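Local coordinates for serine--tRNA ligase (Pyrococcus horikoshii, PDB 2DQ0), which catalyses the ATP-dependent attachment of serine to tRNA(Ser), and probably also to tRNA(Sec), as a homodimeric class II aminoacyl-tRNA synthetase, at residues I4-K15 with V30-R41. Residues are numbered along the deposited sequence; the frame is centred on the assembly and turned at random.
Sequences IKLIRENPELVK and VDEILKLDTEWR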
loop_
_atom_site.group_PDB
_atom_site.type_symbol
_atom_site.label_atom_id
_atom_site.label_comp_id
_atom_site.label_asym_id
_atom_site.label_seq_id
_atom_site.Cartn_x
_atom_site.Cartn_y
_atom_site.Cartn_z
ATOM N N ILE A 4 29.614 10.408 -17.445
ATOM C CA ILE A 4 30.163 10.407 -18.786
ATOM C C ILE A 4 31.702 10.460 -18.703
ATOM O O ILE A 4 32.393 9.811 -19.490
ATOM C CB ILE A 4 29.590 11.601 -19.601
ATOM C CG1 ILE A 4 29.687 11.318 -21.102
ATOM C CG2 ILE A 4 30.271 12.890 -19.191
ATOM C CD1 ILE A 4 31.045 10.976 -21.604
ATOM N N LYS A 5 32.229 11.200 -17.727
ATOM C CA LYS A 5 33.675 11.324 -17.550
ATOM C C LYS A 5 34.350 9.958 -17.448
ATOM O O LYS A 5 35.364 9.690 -18.103
ATOM C CB LYS A 5 34.004 12.119 -16.282
ATOM C CG LYS A 5 33.498 13.568 -16.260
ATOM C CD LYS A 5 34.160 14.430 -17.326
ATOM C CE LYS A 5 35.667 14.531 -17.112
ATOM N NZ LYS A 5 36.007 15.130 -15.785
ATOM N N LEU A 6 33.770 9.095 -16.626
ATOM C CA LEU A 6 34.312 7.768 -16.396
ATOM C C LEU A 6 34.407 6.907 -17.659
ATOM O O LEU A 6 35.371 6.148 -17.840
ATOM C CB LEU A 6 33.482 7.079 -15.309
ATOM C CG LEU A 6 33.941 5.709 -14.816
ATOM C CD1 LEU A 6 33.347 4.607 -15.697
ATOM C CD2 LEU A 6 35.462 5.662 -14.803
ATOM N N ILE A 7 33.432 7.031 -18.550
ATOM C CA ILE A 7 33.490 6.235 -19.763
ATOM C C ILE A 7 34.498 6.880 -20.721
ATOM O O ILE A 7 35.061 6.218 -21.595
ATOM C CB ILE A 7 32.076 6.090 -20.450
ATOM C CG1 ILE A 7 31.634 7.426 -21.030
ATOM C CG2 ILE A 7 31.022 5.591 -19.447
ATOM C CD1 ILE A 7 32.177 7.685 -22.415
ATOM N N ARG A 8 34.724 8.178 -20.566
ATOM C CA ARG A 8 35.678 8.841 -21.441
ATOM C C ARG A 8 37.098 8.555 -20.983
ATOM O O ARG A 8 37.974 8.299 -21.795
ATOM C CB ARG A 8 35.431 10.353 -21.487
ATOM C CG ARG A 8 34.324 10.747 -22.453
ATOM C CD ARG A 8 34.364 12.228 -22.808
ATOM N NE ARG A 8 34.151 13.083 -21.650
ATOM C CZ ARG A 8 33.236 14.046 -21.585
ATOM N NH1 ARG A 8 33.120 14.769 -20.480
ATOM N NH2 ARG A 8 32.435 14.279 -22.617
ATOM N N GLU A 9 37.314 8.572 -19.675
ATOM C CA GLU A 9 38.637 8.321 -19.127
ATOM C C GLU A 9 38.998 6.862 -18.864
ATOM O O GLU A 9 40.089 6.588 -18.361
ATOM C CB GLU A 9 38.837 9.161 -17.865
ATOM C CG GLU A 9 39.014 10.636 -18.197
ATOM C CD GLU A 9 38.861 11.526 -16.989
ATOM O OE1 GLU A 9 39.459 11.205 -15.938
ATOM O OE2 GLU A 9 38.147 12.549 -17.093
ATOM N N ASN A 10 38.094 5.930 -19.179
ATOM C CA ASN A 10 38.417 4.508 -19.027
ATOM C C ASN A 10 37.408 3.530 -19.579
ATOM O O ASN A 10 36.924 2.659 -18.872
ATOM C CB ASN A 10 38.718 4.125 -17.575
ATOM C CG ASN A 10 39.647 2.895 -17.490
ATOM O OD1 ASN A 10 40.011 2.445 -16.403
ATOM N ND2 ASN A 10 40.033 2.357 -18.654
ATOM N N PRO A 11 37.106 3.635 -20.875
ATOM C CA PRO A 11 36.143 2.743 -21.529
ATOM C C PRO A 11 36.406 1.245 -21.354
ATOM O O PRO A 11 35.463 0.451 -21.273
ATOM C CB PRO A 11 36.196 3.185 -22.996
ATOM C CG PRO A 11 37.546 3.833 -23.126
ATOM C CD PRO A 11 37.685 4.587 -21.838
ATOM N N GLU A 12 37.670 0.851 -21.300
ATOM C CA GLU A 12 37.992 -0.565 -21.130
ATOM C C GLU A 12 37.548 -1.025 -19.751
ATOM O O GLU A 12 37.109 -2.154 -19.594
ATOM C CB GLU A 12 39.499 -0.812 -21.297
ATOM C CG GLU A 12 39.999 -0.626 -22.714
ATOM C CD GLU A 12 39.562 -1.740 -23.636
ATOM O OE1 GLU A 12 39.049 -1.444 -24.744
ATOM O OE2 GLU A 12 39.748 -2.915 -23.251
ATOM N N LEU A 13 37.669 -0.146 -18.759
ATOM C CA LEU A 13 37.254 -0.470 -17.403
ATOM C C LEU A 13 35.764 -0.777 -17.382
ATOM O O LEU A 13 35.330 -1.745 -16.763
ATOM C CB LEU A 13 37.551 0.700 -16.468
ATOM C CG LEU A 13 37.130 0.711 -14.989
ATOM C CD1 LEU A 13 35.650 0.918 -14.877
ATOM C CD2 LEU A 13 37.540 -0.568 -14.310
ATOM N N VAL A 14 34.984 0.044 -18.072
ATOM C CA VAL A 14 33.548 -0.153 -18.107
ATOM C C VAL A 14 33.132 -1.346 -18.988
ATOM O O VAL A 14 32.156 -2.045 -18.682
ATOM C CB VAL A 14 32.816 1.170 -18.512
ATOM C CG1 VAL A 14 33.575 1.874 -19.587
ATOM C CG2 VAL A 14 31.396 0.875 -18.971
ATOM N N LYS A 15 33.875 -1.604 -20.058
ATOM C CA LYS A 15 33.550 -2.744 -20.909
ATOM C C LYS A 15 33.817 -4.053 -20.172
ATOM O O LYS A 15 33.013 -4.985 -20.221
ATOM C CB LYS A 15 34.384 -2.736 -22.185
ATOM C CG LYS A 15 34.073 -1.601 -23.130
ATOM C CD LYS A 15 34.831 -1.765 -24.431
ATOM C CE LYS A 15 34.505 -0.632 -25.375
ATOM N NZ LYS A 15 34.924 -0.935 -26.761
ATOM N N VAL A 30 29.624 1.316 -25.046
ATOM C CA VAL A 30 30.717 2.184 -24.643
ATOM C C VAL A 30 31.250 2.976 -25.829
ATOM O O VAL A 30 31.510 4.176 -25.718
ATOM C CB VAL A 30 31.850 1.377 -24.041
ATOM C CG1 VAL A 30 32.935 2.316 -23.496
ATOM C CG2 VAL A 30 31.298 0.485 -22.961
ATOM N N ASP A 31 31.396 2.306 -26.967
ATOM C CA ASP A 31 31.903 2.959 -28.157
ATOM C C ASP A 31 30.842 3.871 -28.728
ATOM O O ASP A 31 31.150 4.955 -29.244
ATOM C CB ASP A 31 32.320 1.933 -29.218
ATOM C CG ASP A 31 33.504 1.086 -28.783
ATOM O OD1 ASP A 31 34.510 1.649 -28.308
ATOM O OD2 ASP A 31 33.424 -0.149 -28.926
ATOM N N GLU A 32 29.589 3.436 -28.633
ATOM C CA GLU A 32 28.503 4.241 -29.154
ATOM C C GLU A 32 28.420 5.589 -28.431
ATOM O O GLU A 32 28.320 6.635 -29.073
ATOM C CB GLU A 32 27.183 3.482 -29.049
ATOM C CG GLU A 32 25.974 4.217 -29.659
ATOM C CD GLU A 32 26.172 4.668 -31.118
ATOM O OE1 GLU A 32 27.064 4.141 -31.806
ATOM O OE2 GLU A 32 25.412 5.547 -31.583
ATOM N N ILE A 33 28.487 5.575 -27.106
ATOM C CA ILE A 33 28.398 6.823 -26.363
ATOM C C ILE A 33 29.632 7.672 -26.656
ATOM O O ILE A 33 29.573 8.910 -26.663
ATOM C CB ILE A 33 28.252 6.577 -24.828
ATOM C CG1 ILE A 33 29.606 6.281 -24.208
ATOM C CG2 ILE A 33 27.308 5.382 -24.562
ATOM C CD1 ILE A 33 29.510 5.761 -22.786
ATOM N N LEU A 34 30.749 7.003 -26.920
ATOM C CA LEU A 34 31.984 7.716 -27.224
ATOM C C LEU A 34 31.921 8.479 -28.544
ATOM O O LEU A 34 32.284 9.660 -28.595
ATOM C CB LEU A 34 33.169 6.753 -27.240
ATOM C CG LEU A 34 33.679 6.382 -25.848
ATOM C CD1 LEU A 34 34.880 5.457 -25.979
ATOM C CD2 LEU A 34 34.050 7.633 -25.080
ATOM N N LYS A 35 31.460 7.814 -29.603
ATOM C CA LYS A 35 31.369 8.471 -30.897
ATOM C C LYS A 35 30.300 9.556 -30.851
ATOM O O LYS A 35 30.359 10.541 -31.598
ATOM C CB LYS A 35 31.084 7.451 -32.025
ATOM C CG LYS A 35 29.647 7.354 -32.500
ATOM C CD LYS A 35 29.525 7.580 -34.007
ATOM C CE LYS A 35 30.261 6.505 -34.791
ATOM N NZ LYS A 35 30.275 6.758 -36.263
ATOM N N LEU A 36 29.325 9.385 -29.966
ATOM C CA LEU A 36 28.265 10.371 -29.843
ATOM C C LEU A 36 28.822 11.566 -29.094
ATOM O O LEU A 36 28.591 12.708 -29.477
ATOM C CB LEU A 36 27.065 9.802 -29.077
ATOM C CG LEU A 36 26.067 8.876 -29.766
ATOM C CD1 LEU A 36 24.928 8.599 -28.786
ATOM C CD2 LEU A 36 25.526 9.511 -31.041
ATOM N N ASP A 37 29.552 11.287 -28.021
ATOM C CA ASP A 37 30.147 12.331 -27.200
ATOM C C ASP A 37 31.081 13.145 -28.073
ATOM O O ASP A 37 31.115 14.368 -27.998
ATOM C CB ASP A 37 30.933 11.708 -26.039
ATOM C CG ASP A 37 31.380 12.737 -25.003
ATOM O OD1 ASP A 37 30.512 13.426 -24.435
ATOM O OD2 ASP A 37 32.595 12.847 -24.744
ATOM N N THR A 38 31.839 12.453 -28.910
ATOM C CA THR A 38 32.764 13.123 -29.793
ATOM C C THR A 38 32.014 14.026 -30.757
ATOM O O THR A 38 32.370 15.190 -30.932
ATOM C CB THR A 38 33.633 12.093 -30.531
ATOM O OG1 THR A 38 34.727 11.743 -29.677
ATOM C CG2 THR A 38 34.179 12.646 -31.843
ATOM N N GLU A 39 30.968 13.502 -31.373
ATOM C CA GLU A 39 30.182 14.306 -32.290
ATOM C C GLU A 39 29.622 15.534 -31.540
ATOM O O GLU A 39 29.624 16.670 -32.053
ATOM C CB GLU A 39 29.057 13.443 -32.858
ATOM C CG GLU A 39 28.184 14.132 -33.883
ATOM C CD GLU A 39 27.382 13.142 -34.698
ATOM O OE1 GLU A 39 26.541 13.593 -35.510
ATOM O OE2 GLU A 39 27.603 11.915 -34.528
ATOM N N TRP A 40 29.169 15.282 -30.313
ATOM C CA TRP A 40 28.604 16.297 -29.428
ATOM C C TRP A 40 29.574 17.462 -29.243
ATOM O O TRP A 40 29.219 18.615 -29.491
ATOM C CB TRP A 40 28.273 15.656 -28.063
ATOM C CG TRP A 40 27.855 16.613 -26.962
ATOM C CD1 TRP A 40 26.775 17.433 -26.965
ATOM C CD2 TRP A 40 28.519 16.831 -25.704
ATOM N NE1 TRP A 40 26.719 18.152 -25.795
ATOM C CE2 TRP A 40 27.778 17.800 -25.004
ATOM C CE3 TRP A 40 29.667 16.300 -25.105
ATOM C CZ2 TRP A 40 28.144 18.255 -23.735
ATOM C CZ3 TRP A 40 30.035 16.755 -23.840
ATOM C CH2 TRP A 40 29.272 17.725 -23.171
ATOM N N ARG A 41 30.800 17.166 -28.819
ATOM C CA ARG A 41 31.781 18.222 -28.602
ATOM C C ARG A 41 32.252 18.887 -29.896
ATOM O O ARG A 41 32.646 20.056 -29.894
ATOM C CB ARG A 41 32.976 17.688 -27.797
ATOM C CG ARG A 41 33.378 16.252 -28.103
ATOM C CD ARG A 41 34.424 15.714 -27.112
ATOM N NE ARG A 41 34.019 15.920 -25.722
ATOM C CZ ARG A 41 34.237 17.041 -25.032
ATOM N NH1 ARG A 41 34.869 18.062 -25.605
ATOM N NH2 ARG A 41 33.811 17.150 -23.773
#
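Arg-8 and Pro-11 face Leu-34 and Val-30 where two short helices lie over the start of a long one: 4-9 crosses the 30-41 segment at -102° with axes 10.2 Å apart, and 11-15, which has Asn-10 as its N-cap, runs at 148° to it. In the middle, Ile-7 and Ile-33 reach toward each other tip to tip, CG1 of Ile-7 lying 3.2 Å from CD1 of Ile-33. The Ile-7 CD1 methyl also comes close to Leu-34 CD2, the two side chains sliding past one another in opposite directions. Nearer the start of the long helix, Val-30 makes contact through both branches: CG1 meets Pro-11 CB at 3.4 Å, and CG2 meets Lys-15 CG at 3.5 Å. Val-14 slides past Val-30 in the opposite direction, CG1 near CG1 and CG2 near CG2, and Ile-109 packs against Val-14 in turn.

Lys-15 runs extended beyond CG across Val-30, which carries its ammonium to the Asp-31 carboxylate. Lys-15 NZ binds Asp-31 OD2 at 2.7 Å from the syn side, 32° out of the carboxylate plane, with a weaker second bond to OD1. The opposite end of the contact is also charged. A bend in the Arg-8 chain brings its guanidinium to Asp-37, the two side chains crossing at about a right angle, and NH2 forms the salt bridge. Arg-41, one turn further along the same helix as Asp-37, joins that carboxylate to make a three-residue network, so Asp-37 would offset the two neighbouring positive charges; the exact place of its OD2, on which both bridges rest, is doubtful. Trp-40 CZ3 borders the edge of the Arg-8 guanidinium, while the indole leans on Val-92 and Lys-96 of helix 72-103.

An ion pair at one end and a salt-bridge network at the other thus flank an apolar seam, joining the N-terminal helices to the base of the long antiparallel coiled coil, the tRNA-binding arm characteristic of seryl-tRNA synthetases.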